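Local coordinates for DUF1460 domain-containing protein (Legionella pneumophila subsp. pneumophila, PDB 2IM9) that is of unknown function but belongs to an N-acetylmuramoyl-L-alanine amidase-like family of the papain-like peptidase clan, so it may act on bacterial cell-wall peptides, at residues Ala108-Leu111 against Glu112-Gln115; Lys176-Trp179 against Tyr180-Lys183. All coordinates share one frame; numbering follows the deposited sequence.

Contact 1: Ala108-Leu111 against Glu112-Gln115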
ATOM      1  N   ALA A 108       2.263  15.119   6.878  1.00 19.31           N
ATOM      2  CA  ALA A 108       3.284  16.166   6.855  1.00 18.57           C
ATOM      3  C   ALA A 108       2.673  17.522   6.575  1.00 18.60           C
ATOM      4  O   ALA A 108       1.509  17.599   6.202  1.00 17.72           O
ATOM      5  CB  ALA A 108       4.325  15.831   5.789  1.00 18.38           C
ATOM      6  N   ASN A 109       3.476  18.583   6.736  1.00 18.75           N
ATOM      7  CA  ASN A 109       3.048  19.964   6.499  0.50 18.83           C
ATOM      8  C   ASN A 109       3.893  20.709   5.480  1.00 18.36           C
ATOM      9  O   ASN A 109       3.731  21.919   5.297  1.00 18.36           O
ATOM     10  CB  ASN A 109       3.111  20.770   7.795  0.50 19.31           C
ATOM     11  CG  ASN A 109       1.931  20.532   8.690  0.50 20.17           C
ATOM     12  OD1 ASN A 109       2.099  20.257   9.874  0.50 23.57           O
ATOM     13  ND2 ASN A 109       0.725  20.658   8.143  0.50 22.76           N
ATOM     14  N   SER A 110       4.818  20.005   4.841  1.00 17.75           N
ATOM     15  CA  SER A 110       5.792  20.651   3.967  1.00 18.01           C
ATOM     16  C   SER A 110       6.433  19.606   3.068  1.00 17.64           C
ATOM     17  O   SER A 110       6.417  18.420   3.393  1.00 17.77           O
ATOM     18  CB  SER A 110       6.881  21.327   4.813  1.00 18.06           C
ATOM     19  OG  SER A 110       7.708  20.364   5.459  1.00 17.13           O
ATOM     20  N   LEU A 111       7.028  20.048   1.963  1.00 18.37           N
ATOM     21  CA  LEU A 111       7.771  19.126   1.092  1.00 16.88           C
ATOM     22  C   LEU A 111       8.845  18.371   1.893  1.00 17.74           C
ATOM     23  O   LEU A 111       9.025  17.155   1.728  1.00 17.65           O
ATOM     24  CB  LEU A 111       8.393  19.892  -0.077  1.00 17.29           C
ATOM     25  CG  LEU A 111       9.387  19.136  -0.951  1.00 16.50           C
ATOM     26  CD1 LEU A 111       8.693  18.024  -1.742  1.00 17.70           C
ATOM     27  CD2 LEU A 111      10.121  20.097  -1.893  1.00 17.29           C
ATOM     28  N   GLU A 112       9.552  19.090   2.770  1.00 16.87           N
ATOM     29  CA  GLU A 112      10.647  18.491   3.548  1.00 18.14           C
ATOM     30  C   GLU A 112      10.152  17.403   4.522  1.00 17.98           C
ATOM     31  O   GLU A 112      10.750  16.324   4.639  1.00 18.40           O
ATOM     32  CB  GLU A 112      11.400  19.586   4.316  1.00 18.55           C
ATOM     33  CG  GLU A 112      12.084  20.624   3.408  1.00 21.30           C
ATOM     34  CD  GLU A 112      11.193  21.793   2.904  1.00 23.75           C
ATOM     35  OE1 GLU A 112       9.961  21.860   3.166  1.00 22.12           O
ATOM     36  OE2 GLU A 112      11.768  22.666   2.208  1.00 29.50           O
ATOM     37  N   SER A 113       9.049  17.679   5.210  1.00 17.80           N
ATOM     38  CA  SER A 113       8.529  16.703   6.171  1.00 17.80           C
ATOM     39  C   SER A 113       7.877  15.548   5.404  1.00 17.34           C
ATOM     40  O   SER A 113       7.925  14.410   5.862  1.00 17.63           O
ATOM     41  CB  SER A 113       7.575  17.349   7.194  1.00 18.34           C
ATOM     42  OG  SER A 113       6.544  18.063   6.531  1.00 22.86           O
ATOM     43  N   PHE A 114       7.283  15.834   4.237  1.00 16.31           N
ATOM     44  CA  PHE A 114       6.738  14.751   3.379  1.00 16.51           C
ATOM     45  C   PHE A 114       7.844  13.765   2.986  1.00 16.27           C
ATOM     46  O   PHE A 114       7.667  12.536   3.044  1.00 16.04           O
ATOM     47  CB  PHE A 114       6.070  15.310   2.116  1.00 16.18           C
ATOM     48  CG  PHE A 114       5.994  14.311   0.978  1.00 15.93           C
ATOM     49  CD1 PHE A 114       5.024  13.313   0.988  1.00 15.74           C
ATOM     50  CD2 PHE A 114       6.909  14.346  -0.069  1.00 17.98           C
ATOM     51  CE1 PHE A 114       4.945  12.368  -0.039  1.00 14.36           C
ATOM     52  CE2 PHE A 114       6.830  13.404  -1.108  1.00 16.59           C
ATOM     53  CZ  PHE A 114       5.836  12.429  -1.084  1.00 15.33           C
ATOM     54  N   GLN A 115       8.980  14.301   2.562  1.00 16.66           N
ATOM     55  CA  GLN A 115      10.100  13.455   2.170  1.00 17.10           C
ATOM     56  C   GLN A 115      10.500  12.526   3.311  1.00 17.51           C
ATOM     57  O   GLN A 115      10.689  11.317   3.121  1.00 17.36           O
ATOM     58  CB  GLN A 115      11.273  14.338   1.747  1.00 17.09           C
ATOM     59  CG  GLN A 115      11.105  14.894   0.364  1.00 17.32           C
ATOM     60  CD  GLN A 115      12.060  16.017   0.045  1.00 20.57           C
ATOM     61  OE1 GLN A 115      12.706  16.576   0.932  1.00 21.68           O
ATOM     62  NE2 GLN A 115      12.123  16.384  -1.222  1.00 20.65           N
TER
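The ring of F114 meets L111 at its edge: the carbonyl O of L111 lies near the ring plane, 3.9 Å from F114 CD2. With chi1 at 157°, CG of F114 swings to the side opposite the backbone N, and the ring leads away from the loop. There it packs against I38 of helix 27-45 and against S104 and L105 of helix 95-107. A108 reaches the base of this side chain, with its CB 4.1 Å from F114 CB. The Q115 side chain crosses that of L111 at an angle, and NE2 of Q115 comes within 3.8 Å of L111 CD1. That NE2 is hydrogen-bonded to the hydroxyl of Y88. The carboxylate of E112 turns back toward S110 through a bend at chi2 (84°). Its OE1 stands 3.5 Å from S110 CB and forms a salt bridge with R39.

The polar centre is the pair of serine hydroxyls. S110 OG and S113 OG are 2.8 Å apart and hydrogen-bonded, and either could be the donor. S113 OG also accepts the backbone N-H of N109 at 3.1 Å. Two bonds from the loop thus hold this hydroxyl. Backbone bonds begin the helix: F114 N to S110 O at 2.9 Å, then Q115 N to L111 O at 3.0 Å. A108 CB closes in on the hydroxyl of S113. The whole is the start of helix 111-122, with S110 at its N-cap, after the short turn from helix 95-107.

Contact 2: Lys176-Trp179 against Tyr180-Lys183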
ATOM      1  N   LYS A 176      11.343 -14.811   2.264  1.00 14.38           N
ATOM      2  CA  LYS A 176      12.102 -13.788   1.524  1.00 14.57           C
ATOM      3  C   LYS A 176      13.242 -14.372   0.682  1.00 14.75           C
ATOM      4  O   LYS A 176      13.374 -14.016  -0.501  1.00 14.80           O
ATOM      5  CB  LYS A 176      12.595 -12.675   2.450  1.00 14.47           C
ATOM      6  CG  LYS A 176      11.491 -11.726   2.840  1.00 15.72           C
ATOM      7  CD  LYS A 176      12.040 -10.478   3.543  1.00 16.98           C
ATOM      8  CE  LYS A 176      10.879  -9.599   3.983  1.00 17.18           C
ATOM      9  NZ  LYS A 176      11.305  -8.437   4.838  1.00 17.49           N
ATOM     10  N   PRO A 177      14.058 -15.289   1.259  1.00 14.63           N
ATOM     11  CA  PRO A 177      15.125 -15.832   0.401  1.00 15.24           C
ATOM     12  C   PRO A 177      14.622 -16.509  -0.872  1.00 14.95           C
ATOM     13  O   PRO A 177      15.235 -16.348  -1.934  1.00 15.57           O
ATOM     14  CB  PRO A 177      15.857 -16.820   1.323  1.00 16.06           C
ATOM     15  CG  PRO A 177      15.613 -16.267   2.702  1.00 15.01           C
ATOM     16  CD  PRO A 177      14.156 -15.815   2.633  1.00 14.94           C
ATOM     17  N   GLN A 178      13.503 -17.231  -0.802  1.00 15.12           N
ATOM     18  CA  GLN A 178      12.974 -17.847  -2.020  1.00 15.41           C
ATOM     19  C   GLN A 178      12.384 -16.803  -2.990  1.00 14.83           C
ATOM     20  O   GLN A 178      12.476 -16.929  -4.228  1.00 13.30           O
ATOM     21  CB  GLN A 178      11.941 -18.928  -1.680  1.00 15.88           C
ATOM     22  CG  GLN A 178      11.640 -19.834  -2.874  1.00 19.61           C
ATOM     23  CD  GLN A 178      12.889 -20.576  -3.363  1.00 23.38           C
ATOM     24  OE1 GLN A 178      13.482 -20.194  -4.359  1.00 27.18           O
ATOM     25  NE2 GLN A 178      13.303 -21.597  -2.637  1.00 24.93           N
ATOM     26  N   TRP A 179      11.794 -15.745  -2.439  1.00 13.97           N
ATOM     27  CA  TRP A 179      11.290 -14.666  -3.278  1.00 13.75           C
ATOM     28  C   TRP A 179      12.475 -14.016  -4.018  1.00 13.94           C
ATOM     29  O   TRP A 179      12.395 -13.765  -5.230  1.00 14.30           O
ATOM     30  CB  TRP A 179      10.565 -13.654  -2.398  1.00 13.61           C
ATOM     31  CG  TRP A 179       9.981 -12.458  -3.108  1.00 14.46           C
ATOM     32  CD1 TRP A 179       8.912 -12.442  -3.968  1.00 15.52           C
ATOM     33  CD2 TRP A 179      10.390 -11.094  -2.945  1.00 14.41           C
ATOM     34  NE1 TRP A 179       8.649 -11.144  -4.372  1.00 15.30           N
ATOM     35  CE2 TRP A 179       9.546 -10.299  -3.764  1.00 15.47           C
ATOM     36  CE3 TRP A 179      11.396 -10.469  -2.195  1.00 14.69           C
ATOM     37  CZ2 TRP A 179       9.677  -8.893  -3.852  1.00 15.16           C
ATOM     38  CZ3 TRP A 179      11.533  -9.063  -2.284  1.00 15.09           C
ATOM     39  CH2 TRP A 179      10.676  -8.299  -3.114  1.00 15.84           C
ATOM     40  N   TYR A 180      13.576 -13.779  -3.306  1.00 13.92           N
ATOM     41  CA  TYR A 180      14.757 -13.203  -3.964  1.00 14.06           C
ATOM     42  C   TYR A 180      15.273 -14.134  -5.040  1.00 14.52           C
ATOM     43  O   TYR A 180      15.560 -13.684  -6.149  1.00 15.44           O
ATOM     44  CB  TYR A 180      15.865 -12.815  -2.972  1.00 14.34           C
ATOM     45  CG  TYR A 180      15.613 -11.452  -2.407  1.00 13.62           C
ATOM     46  CD1 TYR A 180      14.820 -11.288  -1.271  1.00 12.77           C
ATOM     47  CD2 TYR A 180      16.113 -10.300  -3.046  1.00 15.35           C
ATOM     48  CE1 TYR A 180      14.567 -10.021  -0.756  1.00 14.11           C
ATOM     49  CE2 TYR A 180      15.850  -9.027  -2.550  1.00 15.23           C
ATOM     50  CZ  TYR A 180      15.067  -8.896  -1.420  1.00 15.15           C
ATOM     51  OH  TYR A 180      14.794  -7.648  -0.943  1.00 16.06           O
ATOM     52  N   ASN A 181      15.312 -15.428  -4.733  1.00 13.79           N
ATOM     53  CA  ASN A 181      15.868 -16.421  -5.649  1.00 14.71           C
ATOM     54  C   ASN A 181      15.126 -16.456  -6.973  1.00 14.75           C
ATOM     55  O   ASN A 181      15.724 -16.690  -8.024  1.00 15.14           O
ATOM     56  CB  ASN A 181      15.890 -17.804  -4.998  1.00 15.25           C
ATOM     57  CG  ASN A 181      16.556 -18.838  -5.867  1.00 18.18           C
ATOM     58  OD1 ASN A 181      17.719 -18.686  -6.293  1.00 19.02           O
ATOM     59  ND2 ASN A 181      15.829 -19.896  -6.151  1.00 20.89           N
ATOM     60  N   HIS A 182      13.820 -16.204  -6.911  1.00 14.65           N
ATOM     61  CA  HIS A 182      12.957 -16.173  -8.109  1.00 15.06           C
ATOM     62  C   HIS A 182      13.076 -14.918  -8.992  1.00 15.01           C
ATOM     63  O   HIS A 182      12.481 -14.851 -10.071  1.00 14.98           O
ATOM     64  CB  HIS A 182      11.496 -16.342  -7.696  1.00 15.59           C
ATOM     65  CG  HIS A 182      11.029 -17.767  -7.709  1.00 17.80           C
ATOM     66  ND1 HIS A 182      11.387 -18.679  -6.740  1.00 20.99           N
ATOM     67  CD2 HIS A 182      10.246 -18.436  -8.586  1.00 18.11           C
ATOM     68  CE1 HIS A 182      10.807 -19.843  -6.998  1.00 20.17           C
ATOM     69  NE2 HIS A 182      10.113 -19.721  -8.116  1.00 21.56           N
ATOM     70  N   LYS A 183      13.793 -13.902  -8.527  1.00 14.50           N
ATOM     71  CA  LYS A 183      13.856 -12.659  -9.296  1.00 14.64           C
ATOM     72  C   LYS A 183      14.634 -12.770 -10.598  1.00 14.98           C
ATOM     73  O   LYS A 183      15.555 -13.581 -10.729  1.00 15.06           O
ATOM     74  CB  LYS A 183      14.451 -11.536  -8.453  1.00 13.82           C
ATOM     75  CG  LYS A 183      13.544 -11.104  -7.325  1.00 15.85           C
ATOM     76  CD  LYS A 183      14.210 -10.006  -6.494  1.00 17.45           C
ATOM     77  CE  LYS A 183      13.216  -9.346  -5.515  1.00 19.09           C
ATOM     78  NZ  LYS A 183      12.012  -8.794  -6.235  1.00 21.57           N
TER
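K183 lays the end of its side chain over one face of the W179 indole. NZ is 3.6 Å from the centroid of the six-membered ring of W179, a cation-pi contact, and is offset toward the rim. K183 CE lies more squarely over the same ring and makes a CH-pi contact. A turn at the last torsion (chi4 -56°) ends an otherwise extended chain. NZ is also hydrogen-bonded to the hydroxyl of Y130, so the charge has a polar partner besides the ring.

W179 in turn points an edge at the face of Y180. The planes stand at 84° and the centroids of the six-membered W179 ring and the Y180 ring are 5.0 Å apart, a T-shaped pair. W179 CE3 and CZ3 both come to 3.5 Å from Y180 CE1. F136 makes a further edge-to-face pair with W179. Y180 is buried and packs on L205 and L212.

A polar cluster forms around Q178. Q178 and N181 lie side by side, and N181 ND2 gives a hydrogen bond to Q178 OE1 at 3.0 Å, in the carbonyl plane. The carbonyl O of Q178 takes two donors from H182: N at 3.1 Å and ND1 at 3.2 Å. They arrive from opposite faces of the carbonyl plane, and the second ties the imidazole to the backbone. Y180 N bonds to K176 O at 2.8 Å, and N181 N to P177 O follows. The arrangement is a short surface helix, 176-181, whose W179 makes a T-shaped pair with Y180 and a cation-pi contact with K183, just past the helix.

Overall arrangement
The two contacts are local and lie in one chain: contact 1 comes first along the sequence and contact 2 follows. Their centres are 34 Å apart and their nearest atoms about 20 Å, so they do not touch. Contact 1 is at the turn between helices 95-107 and 111-122, where helix 27-45 packs on it. Contact 2 is on helix 176-181, which follows strand 168-175 of the antiparallel sheet and packs against helix 195-209. Both belong to the amidase-like region of the protein. Contact 1 sits where three helices meet; contact 2 sits on a short helix joined to the end of a sheet strand. They are separate local structures within the same fold.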